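Acetyl xylan esterase (Geobacillus stearothermophilus, PDB 5BN1) removes acetyl groups from the xylose units of xylan and xylo-oligosaccharides, working as a homooctameric serine esterase of the GDSL (SGNH hydrolase) family. Local coordinates at residues M1-S5 / E210-E214; L33-V38 / R55-K59; L117-L122 / I161-S167; P82-M88 / V128-M134. The protein carries 1 engineered substitution. All blocks are in the same frame, centred on the assembly; numbering follows the deposited sequence. Where two conformers were deposited one is given.

Contact 1: M1-S5 / E210-E214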
loop_
_atom_site.group_PDB
_atom_site.type_symbol
_atom_site.label_atom_id
_atom_site.label_comp_id
_atom_site.label_asym_id
_atom_site.label_seq_id
_atom_site.Cartn_x
_atom_site.Cartn_y
_atom_site.Cartn_z
ATOM N N MET A 1 -1.910 35.055 -32.070
ATOM C CA MET A 1 -1.127 34.116 -31.236
ATOM C C MET A 1 0.287 34.121 -31.840
ATOM O O MET A 1 0.503 34.160 -33.092
ATOM C CB MET A 1 -1.713 32.644 -31.157
ATOM C CG MET A 1 -1.436 31.888 -29.802
ATOM S SD MET A 1 -2.497 32.485 -28.496
ATOM C CE MET A 1 -3.196 33.926 -29.096
ATOM N N LYS A 2 1.254 34.038 -30.944
ATOM C CA LYS A 2 2.621 33.766 -31.386
ATOM C C LYS A 2 2.861 32.375 -31.828
ATOM O O LYS A 2 3.739 32.139 -32.662
ATOM C CB LYS A 2 3.593 34.178 -30.266
ATOM C CG LYS A 2 3.411 35.606 -29.781
ATOM C CD LYS A 2 3.294 36.815 -30.706
ATOM C CE LYS A 2 4.658 37.300 -30.818
ATOM N NZ LYS A 2 5.250 36.114 -31.458
ATOM N N ILE A 3 2.153 31.368 -31.296
ATOM C CA ILE A 3 2.363 29.991 -31.610
ATOM C C ILE A 3 1.299 29.528 -32.647
ATOM O O ILE A 3 0.238 30.076 -32.631
ATOM C CB ILE A 3 2.228 29.212 -30.293
ATOM C CG1 ILE A 3 3.415 29.707 -29.376
ATOM C CG2 ILE A 3 2.421 27.773 -30.559
ATOM C CD1 ILE A 3 3.568 28.881 -28.166
ATOM N N GLY A 4 1.670 28.642 -33.524
ATOM C CA GLY A 4 0.714 28.213 -34.575
ATOM C C GLY A 4 0.373 26.805 -34.471
ATOM O O GLY A 4 1.057 26.009 -33.932
ATOM N N SER A 5 -0.651 26.430 -35.274
ATOM C CA SER A 5 -1.041 25.073 -35.366
ATOM C C SER A 5 -0.016 24.151 -35.895
ATOM O O SER A 5 0.710 24.477 -36.801
ATOM C CB SER A 5 -2.362 25.079 -36.228
ATOM O OG SER A 5 -3.227 24.114 -35.806
ATOM N N GLU A 210 1.779 36.771 -22.949
ATOM C CA GLU A 210 2.989 36.985 -23.771
ATOM C C GLU A 210 2.923 36.273 -25.115
ATOM O O GLU A 210 3.537 36.788 -26.115
ATOM C CB GLU A 210 4.218 36.543 -23.000
ATOM C CG GLU A 210 5.541 36.749 -23.745
ATOM C CD GLU A 210 5.921 38.209 -23.973
ATOM O OE1 GLU A 210 5.217 39.182 -23.525
ATOM O OE2 GLU A 210 7.063 38.342 -24.618
ATOM N N ILE A 211 2.137 35.195 -25.244
ATOM C CA ILE A 211 1.961 34.540 -26.528
ATOM C C ILE A 211 0.756 35.062 -27.329
ATOM O O ILE A 211 0.525 34.464 -28.402
ATOM C CB ILE A 211 1.987 33.027 -26.510
ATOM C CG1 ILE A 211 0.808 32.425 -25.661
ATOM C CG2 ILE A 211 3.355 32.474 -26.000
ATOM C CD1 ILE A 211 0.607 30.998 -25.966
ATOM N N GLY A 212 0.038 36.022 -26.815
ATOM C CA GLY A 212 -0.981 36.851 -27.466
ATOM C C GLY A 212 -2.391 36.494 -27.060
ATOM O O GLY A 212 -3.345 36.980 -27.711
ATOM N N PHE A 213 -2.602 35.770 -25.963
ATOM C CA PHE A 213 -3.977 35.580 -25.429
ATOM C C PHE A 213 -4.028 36.290 -24.076
ATOM O O PHE A 213 -3.573 35.730 -23.045
ATOM C CB PHE A 213 -4.224 34.143 -25.251
ATOM C CG PHE A 213 -5.570 33.730 -24.628
ATOM C CD1 PHE A 213 -6.583 34.669 -24.445
ATOM C CD2 PHE A 213 -5.762 32.390 -24.201
ATOM C CE1 PHE A 213 -7.800 34.287 -23.829
ATOM C CE2 PHE A 213 -6.989 32.012 -23.615
ATOM C CZ PHE A 213 -7.952 32.984 -23.425
ATOM N N GLU A 214 -4.671 37.405 -24.046
ATOM C CA GLU A 214 -4.662 38.212 -22.852
ATOM C C GLU A 214 -6.017 38.058 -22.152
ATOM O O GLU A 214 -7.057 38.287 -22.744
ATOM C CB GLU A 214 -4.337 39.705 -23.189
ATOM C CG GLU A 214 -4.054 40.494 -21.922
ATOM C CD GLU A 214 -3.575 41.920 -22.166
ATOM O OE1 GLU A 214 -3.996 42.481 -23.206
ATOM O OE2 GLU A 214 -2.806 42.474 -21.315
HETATM O O HOH W 1 -3.406 37.284 -30.393
#
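The N terminus, in the loop before strand 8-13, lies across the C-terminal end of helix 197-211. Gly212 takes positive phi (106°) and closes a Schellman motif, leaving a shallow hollow over its CA, and Met1 settles there: the two CA atoms are 4.7 Å apart. A side chain on Gly212 would point at Met1 and come tight against its CA, so the hollow depends on the glycine twice, through its backbone angles and through its smoothness. The Met1 side chain folds back over the turn. Its CE lies 3.4 Å from Gly212 O and 4.0 Å from Phe213 CB, while Met1 SD stands 4.3 Å from Ile211 CD1. Ile211 is the main bump on the helix side. Lys2 CB meets Ile211 CB at 4.2 Å, and Ile3 CD1 reaches Ile211 CG2, also at 4.2 Å, so three consecutive residues wrap around one isoleucine. Met1 and Phe213 both rest on Leu45 of helix 37-48, and Phe213 packs on Val216 of a neighbouring subunit. Lys2 N donates to Ile211 O (2.7 Å, 172°), Met1 CA makes a CA-H...O contact of 3.3 Å to Ile211 O, and a water links Met1 N (3.2 Å) with Gly212 O (2.7 Å). The chemistry implies a joint in which carbonyls exposed by the helix end find donors in the N-terminal backbone and a water, while apolar side chains close the space around Ile211.

Contact 2: L33-V38 / R55-K59; sequences LGTGYV and RVVNK
Start at Leu33, with phi/psi of -81/-8° and an m,t rotamer that brings CD2 over strand 55-58. Leu33 CD2 lies 3.7 Å from Val56 O, 4.2 Å from Val56 CG1 and 4.0 Å from Asn58 CB; its CA is 5.6 Å from that of Asn58, the nearest CA pair. Leu33 O accepts from Asn58 ND2 at 2.9 Å (N-H...O angle 150°). Gly34 follows at positive phi (82/-172°), and a CB there would point at the Asn58 amide. Thr35 (-117/32°) turns away from the strand. Gly36 (-134/-147°) is the N-cap residue of helix 37-48, which opens with Tyr37. Val38, helical, chi1 t, points at the strand: its CG1 is 4.2 Å from Val56 CG1 and its CB 4.0 Å from Asn58 ND2. Residues 55-58 are extended, so Val56 and Asn58 face this segment while Val57 faces away. Asn58 takes chi1 t; its ND2 also donates to Thr17 O and its OD1 accepts from Gly60 N. One amide thus links the 33-36 turn, helix 15-18 and the turn just after its own strand, about 10 Å from the side chain of Ser15, the inferred nucleophile. This is an edge of the three-layer alpha/beta/alpha sandwich of SGNH hydrolases: the turn before helix 37-48 and its first residues cover outermost strand 55-58, itself hydrogen-bonded to strand 8-13, and Val38 and Val56 rest on Phe11, beside Val42 of helix 37-48.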
loop_
_atom_site.group_PDB
_atom_site.type_symbol
_atom_site.label_atom_id
_atom_site.label_comp_id
_atom_site.label_asym_id
_atom_site.label_seq_id
_atom_site.Cartn_x
_atom_site.Cartn_y
_atom_site.Cartn_z
ATOM N N LEU A 33 0.746 16.077 -18.470
ATOM C CA LEU A 33 1.229 17.481 -18.384
ATOM C C LEU A 33 1.337 17.982 -16.957
ATOM O O LEU A 33 1.805 19.069 -16.717
ATOM C CB LEU A 33 0.363 18.445 -19.161
ATOM C CG LEU A 33 0.332 18.372 -20.724
ATOM C CD1 LEU A 33 -0.565 19.388 -21.362
ATOM C CD2 LEU A 33 1.781 18.403 -21.256
ATOM N N GLY A 34 0.851 17.195 -16.017
ATOM C CA GLY A 34 0.819 17.604 -14.621
ATOM C C GLY A 34 -0.338 18.458 -14.316
ATOM O O GLY A 34 -1.270 18.630 -15.102
ATOM N N THR A 35 -0.323 18.997 -13.084
ATOM C CA THR A 35 -1.492 19.698 -12.553
ATOM C C THR A 35 -1.337 21.151 -12.237
ATOM O O THR A 35 -1.995 21.693 -11.333
ATOM C CB THR A 35 -1.989 18.987 -11.250
ATOM O OG1 THR A 35 -0.909 18.889 -10.323
ATOM C CG2 THR A 35 -2.444 17.568 -11.656
ATOM N N GLY A 36 -0.504 21.884 -12.981
ATOM C CA GLY A 36 -0.228 23.283 -12.708
ATOM C C GLY A 36 -0.317 24.052 -14.026
ATOM O O GLY A 36 -1.115 23.838 -14.946
ATOM N N TYR A 37 0.538 25.084 -14.059
ATOM C CA TYR A 37 0.324 26.150 -15.067
ATOM C C TYR A 37 0.465 25.587 -16.505
ATOM O O TYR A 37 -0.231 26.108 -17.355
ATOM C CB TYR A 37 1.239 27.394 -14.907
ATOM C CG TYR A 37 2.683 27.263 -15.341
ATOM C CD1 TYR A 37 3.679 26.691 -14.549
ATOM C CD2 TYR A 37 3.039 27.589 -16.659
ATOM C CE1 TYR A 37 4.995 26.498 -14.984
ATOM C CE2 TYR A 37 4.343 27.399 -17.075
ATOM C CZ TYR A 37 5.290 26.864 -16.286
ATOM O OH TYR A 37 6.622 26.619 -16.729
ATOM N N VAL A 38 1.326 24.612 -16.741
ATOM C CA VAL A 38 1.428 24.037 -18.084
ATOM C C VAL A 38 0.064 23.461 -18.548
ATOM O O VAL A 38 -0.438 23.793 -19.568
ATOM C CB VAL A 38 2.533 23.033 -18.161
ATOM C CG1 VAL A 38 2.567 22.313 -19.528
ATOM C CG2 VAL A 38 3.902 23.703 -17.910
ATOM N N ARG A 55 0.999 20.988 -30.087
ATOM C CA ARG A 55 1.356 19.828 -29.336
ATOM C C ARG A 55 2.307 20.317 -28.235
ATOM O O ARG A 55 3.121 21.106 -28.427
ATOM C CB ARG A 55 2.055 18.761 -30.140
ATOM C CG ARG A 55 1.603 18.581 -31.574
ATOM C CD ARG A 55 2.680 17.637 -32.128
ATOM N NE ARG A 55 3.199 16.913 -30.928
ATOM C CZ ARG A 55 4.203 16.046 -30.915
ATOM N NH1 ARG A 55 4.884 15.799 -32.022
ATOM N NH2 ARG A 55 4.559 15.480 -29.793
ATOM N N VAL A 56 2.001 19.904 -27.019
ATOM C CA VAL A 56 2.702 20.376 -25.804
ATOM C C VAL A 56 3.325 19.257 -25.059
ATOM O O VAL A 56 2.759 18.172 -24.864
ATOM C CB VAL A 56 1.765 21.229 -24.929
ATOM C CG1 VAL A 56 2.491 21.733 -23.665
ATOM C CG2 VAL A 56 1.177 22.366 -25.679
ATOM N N VAL A 57 4.601 19.466 -24.619
ATOM C CA VAL A 57 5.399 18.531 -23.881
ATOM C C VAL A 57 5.898 19.254 -22.572
ATOM O O VAL A 57 6.255 20.416 -22.639
ATOM C CB VAL A 57 6.654 18.084 -24.689
ATOM C CG1 VAL A 57 7.372 16.992 -23.973
ATOM C CG2 VAL A 57 6.267 17.629 -26.096
ATOM N N ASN A 58 5.824 18.541 -21.444
ATOM C CA ASN A 58 6.303 19.047 -20.182
ATOM C C ASN A 58 7.476 18.298 -19.725
ATOM O O ASN A 58 7.483 17.107 -19.400
ATOM C CB ASN A 58 5.169 18.949 -19.138
ATOM C CG ASN A 58 5.549 19.638 -17.828
ATOM O OD1 ASN A 58 6.715 19.916 -17.553
ATOM N ND2 ASN A 58 4.546 19.827 -16.950
ATOM N N LYS A 59 8.640 18.978 -19.725
ATOM C CA LYS A 59 9.910 18.451 -19.288
ATOM C C LYS A 59 10.421 18.997 -17.964
ATOM O O LYS A 59 11.607 18.915 -17.616
ATOM C CB LYS A 59 11.011 18.567 -20.413
ATOM C CG LYS A 59 10.662 17.663 -21.591
ATOM C CD LYS A 59 10.825 16.237 -21.321
ATOM C CE LYS A 59 10.798 15.381 -22.610
ATOM N NZ LYS A 59 11.068 13.949 -22.333
#

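Contact 3: L117-L122 / I161-S167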
loop_
_atom_site.group_PDB
_atom_site.type_symbol
_atom_site.label_atom_id
_atom_site.label_comp_id
_atom_site.label_asym_id
_atom_site.label_seq_id
_atom_site.Cartn_x
_atom_site.Cartn_y
_atom_site.Cartn_z
ATOM N N LEU A 117 22.481 29.880 -18.554
ATOM C CA LEU A 117 21.187 30.168 -19.163
ATOM C C LEU A 117 21.433 30.773 -20.556
ATOM O O LEU A 117 20.792 30.384 -21.516
ATOM C CB LEU A 117 20.348 31.078 -18.320
ATOM C CG LEU A 117 18.920 31.397 -18.866
ATOM C CD1 LEU A 117 18.117 30.134 -19.138
ATOM C CD2 LEU A 117 18.203 32.306 -17.914
ATOM N N ARG A 118 22.371 31.698 -20.555
ATOM C CA ARG A 118 22.717 32.389 -21.816
ATOM C C ARG A 118 23.150 31.366 -22.822
ATOM O O ARG A 118 22.736 31.435 -24.006
ATOM C CB ARG A 118 23.759 33.493 -21.572
ATOM C CG ARG A 118 24.230 34.163 -22.869
ATOM C CD ARG A 118 25.094 35.315 -22.435
ATOM N NE ARG A 118 25.650 35.937 -23.627
ATOM C CZ ARG A 118 26.732 35.490 -24.200
ATOM N NH1 ARG A 118 27.486 34.481 -23.829
ATOM N NH2 ARG A 118 27.155 36.184 -25.289
ATOM N N SER A 119 24.040 30.449 -22.468
ATOM C CA SER A 119 24.493 29.476 -23.373
ATOM C C SER A 119 23.440 28.547 -23.890
ATOM O O SER A 119 23.374 28.199 -25.106
ATOM C CB SER A 119 25.577 28.620 -22.749
ATOM O OG SER A 119 26.019 27.604 -23.599
ATOM N N LEU A 120 22.512 28.148 -23.027
ATOM C CA LEU A 120 21.421 27.301 -23.438
ATOM C C LEU A 120 20.552 28.069 -24.471
ATOM O O LEU A 120 20.069 27.428 -25.414
ATOM C CB LEU A 120 20.557 26.870 -22.207
ATOM C CG LEU A 120 21.304 25.839 -21.390
ATOM C CD1 LEU A 120 20.463 25.576 -20.116
ATOM C CD2 LEU A 120 21.631 24.526 -21.989
ATOM N N VAL A 121 20.255 29.297 -24.249
ATOM C CA VAL A 121 19.386 30.086 -25.131
ATOM C C VAL A 121 20.066 30.232 -26.478
ATOM O O VAL A 121 19.475 30.010 -27.507
ATOM C CB VAL A 121 18.978 31.375 -24.573
ATOM C CG1 VAL A 121 18.205 32.199 -25.538
ATOM C CG2 VAL A 121 18.116 31.151 -23.280
ATOM N N LEU A 122 21.361 30.581 -26.438
ATOM C CA LEU A 122 22.025 30.764 -27.749
ATOM C C LEU A 122 22.192 29.530 -28.485
ATOM O O LEU A 122 22.126 29.596 -29.788
ATOM C CB LEU A 122 23.442 31.434 -27.457
ATOM C CG LEU A 122 23.489 32.819 -26.969
ATOM C CD1 LEU A 122 24.940 33.237 -26.546
ATOM C CD2 LEU A 122 22.885 33.784 -27.985
ATOM N N ILE A 161 18.822 38.568 -21.036
ATOM C CA ILE A 161 19.046 37.467 -21.941
ATOM C C ILE A 161 17.912 37.535 -23.008
ATOM O O ILE A 161 18.130 37.324 -24.212
ATOM C CB ILE A 161 19.257 36.102 -21.331
ATOM C CG1 ILE A 161 20.577 36.032 -20.429
ATOM C CG2 ILE A 161 19.302 35.043 -22.378
ATOM C CD1 ILE A 161 20.695 34.842 -19.605
ATOM N N ALA A 162 16.676 37.657 -22.574
ATOM C CA ALA A 162 15.584 37.624 -23.534
ATOM C C ALA A 162 15.704 38.825 -24.541
ATOM O O ALA A 162 15.471 38.638 -25.705
ATOM C CB ALA A 162 14.229 37.677 -22.856
ATOM N N GLU A 163 16.048 39.976 -24.020
ATOM C CA GLU A 163 16.208 41.251 -24.866
ATOM C C GLU A 163 17.277 41.028 -25.913
ATOM O O GLU A 163 17.045 41.190 -27.145
ATOM C CB GLU A 163 16.524 42.388 -23.971
ATOM C CG GLU A 163 15.231 43.148 -23.693
ATOM C CD GLU A 163 15.263 44.050 -22.467
ATOM O OE1 GLU A 163 14.192 44.348 -21.856
ATOM O OE2 GLU A 163 16.381 44.481 -22.124
ATOM N N GLU A 164 18.382 40.537 -25.473
ATOM C CA GLU A 164 19.528 40.243 -26.357
ATOM C C GLU A 164 19.319 39.213 -27.422
ATOM O O GLU A 164 19.825 39.369 -28.551
ATOM C CB GLU A 164 20.637 39.893 -25.419
ATOM C CG GLU A 164 21.881 39.186 -25.764
ATOM C CD GLU A 164 22.641 38.839 -24.436
ATOM O OE1 GLU A 164 22.218 39.389 -23.290
ATOM O OE2 GLU A 164 23.600 37.983 -24.566
ATOM N N THR A 165 18.512 38.196 -27.141
ATOM C CA THR A 165 18.290 37.033 -27.996
ATOM C C THR A 165 16.956 37.150 -28.741
ATOM O O THR A 165 16.612 36.223 -29.462
ATOM C CB THR A 165 18.390 35.735 -27.221
ATOM O OG1 THR A 165 17.325 35.727 -26.232
ATOM C CG2 THR A 165 19.755 35.550 -26.542
ATOM N N ASN A 166 16.234 38.225 -28.523
ATOM C CA ASN A 166 14.938 38.481 -29.096
ATOM C C ASN A 166 14.016 37.289 -28.788
ATOM O O ASN A 166 13.283 36.767 -29.634
ATOM C CB ASN A 166 15.082 38.764 -30.633
ATOM C CG ASN A 166 15.953 39.989 -30.906
ATOM O OD1 ASN A 166 15.802 41.019 -30.266
ATOM N ND2 ASN A 166 16.909 39.857 -31.820
ATOM N N SER A 167 14.093 36.861 -27.529
ATOM C CA SER A 167 13.145 35.814 -27.054
ATOM C C SER A 167 11.919 36.503 -26.492
ATOM O O SER A 167 11.927 37.627 -26.031
ATOM C CB SER A 167 13.866 35.081 -25.943
ATOM O OG SER A 167 14.964 34.306 -26.379
#
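One salt bridge spans the exposed side of these two helices: Arg118 NE donates to Glu164 OE2 at 3.0 Å, the carboxylate oxygen lying at the guanidinium edge, near its plane. The Thr165 hydroxyl is satisfied within its own helix end. Thr165, chi1 p, turns OG1 back to donate to Ile161 O (2.7 Å), which also receives Thr165 N (3.1 Å). Thr165 OG1 and Ser167 OG lie 2.8 Å apart as hydrogen-bonded hydroxyls. Asn166, at positive phi, closes the helix with a Schellman motif: Ser167 N donates to Ala162 O (2.9 Å) and Asn166 N, weakly, to Glu163 O (3.4 Å). Outside the two segments, Lys125 NZ donates to Thr165 O. The engaged hydroxyl can then be buried against Val121 CG1 (3.7 Å from Thr165 OG1), while Thr165 CG2 meets Leu122 CD2 (3.9 Å). Ile161 fills the other end, its CD1 3.9 Å from Leu117 CD2 and its CG2 4.2 Å from Val121 CG2. The short axes of 117-122 and 161-165 approach to 10.7 Å and run in the same sense, crossing at -30°. Both helices lie on one face of the parallel sheet, Val121 and Ala162 resting on Leu133 of strand 130-134, while Leu120 packs against helix 66-78.

Contact 4: P82-M88 / V128-M134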
loop_
_atom_site.group_PDB
_atom_site.type_symbol
_atom_site.label_atom_id
_atom_site.label_comp_id
_atom_site.label_asym_id
_atom_site.label_seq_id
_atom_site.Cartn_x
_atom_site.Cartn_y
_atom_site.Cartn_z
ATOM N N PRO A 82 11.544 20.506 -30.591
ATOM C CA PRO A 82 10.525 21.461 -30.491
ATOM C C PRO A 82 10.532 22.627 -31.365
ATOM O O PRO A 82 11.577 23.062 -31.868
ATOM C CB PRO A 82 10.700 21.960 -29.013
ATOM C CG PRO A 82 12.230 21.871 -28.846
ATOM C CD PRO A 82 12.597 20.638 -29.540
ATOM N N ASP A 83 9.395 23.235 -31.573
ATOM C CA ASP A 83 9.292 24.510 -32.255
ATOM C C ASP A 83 9.413 25.728 -31.403
ATOM O O ASP A 83 10.032 26.703 -31.668
ATOM C CB ASP A 83 7.995 24.588 -33.040
ATOM C CG ASP A 83 7.885 23.493 -34.051
ATOM O OD1 ASP A 83 8.794 23.517 -35.034
ATOM O OD2 ASP A 83 7.097 22.528 -33.971
ATOM N N TRP A 84 8.906 25.604 -30.118
ATOM C CA TRP A 84 8.988 26.625 -29.168
ATOM C C TRP A 84 9.418 25.992 -27.821
ATOM O O TRP A 84 9.006 24.867 -27.505
ATOM C CB TRP A 84 7.658 27.294 -28.915
ATOM C CG TRP A 84 7.194 28.135 -29.977
ATOM C CD1 TRP A 84 6.549 27.727 -31.092
ATOM C CD2 TRP A 84 7.377 29.562 -30.070
ATOM N NE1 TRP A 84 6.338 28.849 -31.897
ATOM C CE2 TRP A 84 6.833 29.962 -31.295
ATOM C CE3 TRP A 84 8.011 30.506 -29.269
ATOM C CZ2 TRP A 84 6.869 31.268 -31.718
ATOM C CZ3 TRP A 84 7.992 31.831 -29.673
ATOM C CH2 TRP A 84 7.422 32.182 -30.879
ATOM N N VAL A 85 10.374 26.665 -27.177
ATOM C CA VAL A 85 10.860 26.229 -25.867
ATOM C C VAL A 85 10.639 27.323 -24.865
ATOM O O VAL A 85 11.061 28.456 -24.948
ATOM C CB VAL A 85 12.374 25.847 -25.869
ATOM C CG1 VAL A 85 12.870 25.398 -24.476
ATOM C CG2 VAL A 85 12.628 24.742 -26.817
ATOM N N SER A 86 9.887 26.974 -23.794
ATOM C CA SER A 86 9.585 27.820 -22.644
ATOM C C SER A 86 10.444 27.336 -21.447
ATOM O O SER A 86 10.487 26.150 -21.139
ATOM C CB SER A 86 8.109 27.780 -22.188
ATOM O OG SER A 86 7.875 28.608 -21.119
ATOM N N ILE A 87 11.215 28.276 -20.918
ATOM C CA ILE A 87 12.137 28.013 -19.805
ATOM C C ILE A 87 11.693 28.841 -18.620
ATOM O O ILE A 87 11.571 30.052 -18.652
ATOM C CB ILE A 87 13.624 28.377 -20.141
ATOM C CG1 ILE A 87 13.967 27.686 -21.459
ATOM C CG2 ILE A 87 14.518 28.039 -18.969
ATOM C CD1 ILE A 87 15.264 28.311 -22.047
ATOM N N MET A 88 11.544 28.175 -17.431
ATOM C CA MET A 88 11.363 28.867 -16.141
ATOM C C MET A 88 12.236 28.157 -15.134
ATOM O O MET A 88 12.012 27.073 -14.626
ATOM C CB MET A 88 9.908 28.913 -15.605
ATOM C CG MET A 88 9.821 29.761 -14.368
ATOM S SD MET A 88 8.171 30.330 -13.915
ATOM C CE MET A 88 7.300 28.786 -13.926
ATOM N N VAL A 128 15.149 26.252 -33.332
ATOM C CA VAL A 128 13.727 26.298 -33.005
ATOM C C VAL A 128 13.117 27.512 -33.602
ATOM O O VAL A 128 13.778 28.490 -34.117
ATOM C CB VAL A 128 13.497 26.426 -31.441
ATOM C CG1 VAL A 128 14.074 25.259 -30.849
ATOM C CG2 VAL A 128 14.011 27.716 -30.872
ATOM N N LYS A 129 11.788 27.531 -33.637
ATOM C CA LYS A 129 11.073 28.731 -33.975
ATOM C C LYS A 129 11.103 29.874 -33.035
ATOM O O LYS A 129 11.216 31.025 -33.409
ATOM C CB LYS A 129 9.551 28.488 -34.372
ATOM C CG LYS A 129 9.362 27.401 -35.427
ATOM C CD LYS A 129 7.884 27.220 -35.904
ATOM C CE LYS A 129 7.672 26.248 -37.091
ATOM N NZ LYS A 129 8.692 25.230 -37.308
ATOM N N GLY A 130 11.045 29.631 -31.693
ATOM C CA GLY A 130 11.114 30.670 -30.784
ATOM C C GLY A 130 11.356 30.124 -29.310
ATOM O O GLY A 130 11.216 28.935 -29.121
ATOM N N ILE A 131 11.720 31.063 -28.464
ATOM C CA ILE A 131 12.023 30.752 -27.041
ATOM C C ILE A 131 11.246 31.705 -26.247
ATOM O O ILE A 131 11.153 32.911 -26.473
ATOM C CB ILE A 131 13.515 30.886 -26.776
ATOM C CG1 ILE A 131 14.241 29.756 -27.503
ATOM C CG2 ILE A 131 13.787 30.835 -25.241
ATOM C CD1 ILE A 131 15.751 29.873 -27.428
ATOM N N ILE A 132 10.634 31.184 -25.108
ATOM C CA ILE A 132 10.002 32.006 -24.176
ATOM C C ILE A 132 10.705 31.895 -22.804
ATOM O O ILE A 132 10.868 30.794 -22.339
ATOM C CB ILE A 132 8.502 31.576 -23.882
ATOM C CG1 ILE A 132 7.732 31.494 -25.220
ATOM C CG2 ILE A 132 7.841 32.584 -22.985
ATOM C CD1 ILE A 132 7.187 30.179 -25.600
ATOM N N LEU A 133 11.289 32.988 -22.334
ATOM C CA LEU A 133 12.000 33.002 -21.073
ATOM C C LEU A 133 11.067 33.582 -20.073
ATOM O O LEU A 133 10.666 34.711 -20.030
ATOM C CB LEU A 133 13.269 33.928 -21.205
ATOM C CG LEU A 133 14.294 33.177 -21.996
ATOM C CD1 LEU A 133 15.423 34.175 -22.309
ATOM C CD2 LEU A 133 14.948 32.079 -21.245
ATOM N N MET A 134 10.774 32.700 -19.047
ATOM C CA MET A 134 10.029 33.157 -17.919
ATOM C C MET A 134 10.921 33.346 -16.728
ATOM O O MET A 134 11.761 32.541 -16.441
ATOM C CB MET A 134 9.024 32.038 -17.515
ATOM C CG MET A 134 8.096 31.598 -18.611
ATOM S SD MET A 134 6.913 30.175 -18.180
ATOM C CE MET A 134 5.916 31.046 -16.991
#
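Ile87 sits at the apolar centre, its CD1 3.9 Å from Leu133 CD2 and 4.3 Å from Ile131 CG2. Nearby, Val85 CG2 and Pro82 CG each lie 4.3 Å from Val128 CG1. The other face carries Trp84, Ser86 and Met88 beside Ile132 and Met134; Trp84 CE3 touches Ile132 CD1 at 3.8 Å. Gly130 lets the indole lie flat across its strand: Gly130 CA is 3.7 Å from the centroid of the Trp84 six-membered ring, a CH-pi contact where any CB would clash. Within the sheet a parallel ladder joins Val85 N to Gly130 O (3.1 Å), Ile87 N to Ile132 O (2.9 Å), and Ile132 N to Val85 O and Met134 N to Ile87 O (both 2.8 Å). At the polar edge, Asp83 O accepts from Gly130 N (3.1 Å) and weakly from Lys129 N, and Lys129 NZ forms a salt bridge to Asp83 OD1 (2.8 Å); Asp83 OD2 is hydrogen-bonded to Lys8 N, Trp84 NE1 to Glu7 OE2. The Met88 side chain is about 9 Å from that of Ser15, the inferred nucleophile. A beta-alpha-beta crossover through helix 110-124 joins the pair: 84-88 is the central strand, beside 8-13, and 130-134 adjoins edge strand 168-170, with Phe207 of helix 197-211 covering Ser86, Ile132 and Met134.

Overall arrangement
From the N terminus, residues 1-5 wait for the end of helix 197-211, so contact 1 closes a loop of 204 residues in which the other three are nested. Contact 2 closes first, a short loop carrying most of helix 37-48 to edge strand 55-58. Contacts 3 and 4 come later and cross: 82-88, 117-122, 128-134, 161-167 alternate, weaving strands 84-88 and 130-134 with helices 110-124 and 146-165 in successive beta-alpha-beta crossovers. They touch where Val121 and Ala162 meet Leu133. Contact 2 reaches contact 4 through Tyr37 on Met88 and Met134, and contact 1 does so through Lys2 and Ile3 on Trp84. Contact 4 thus touches each of the other three.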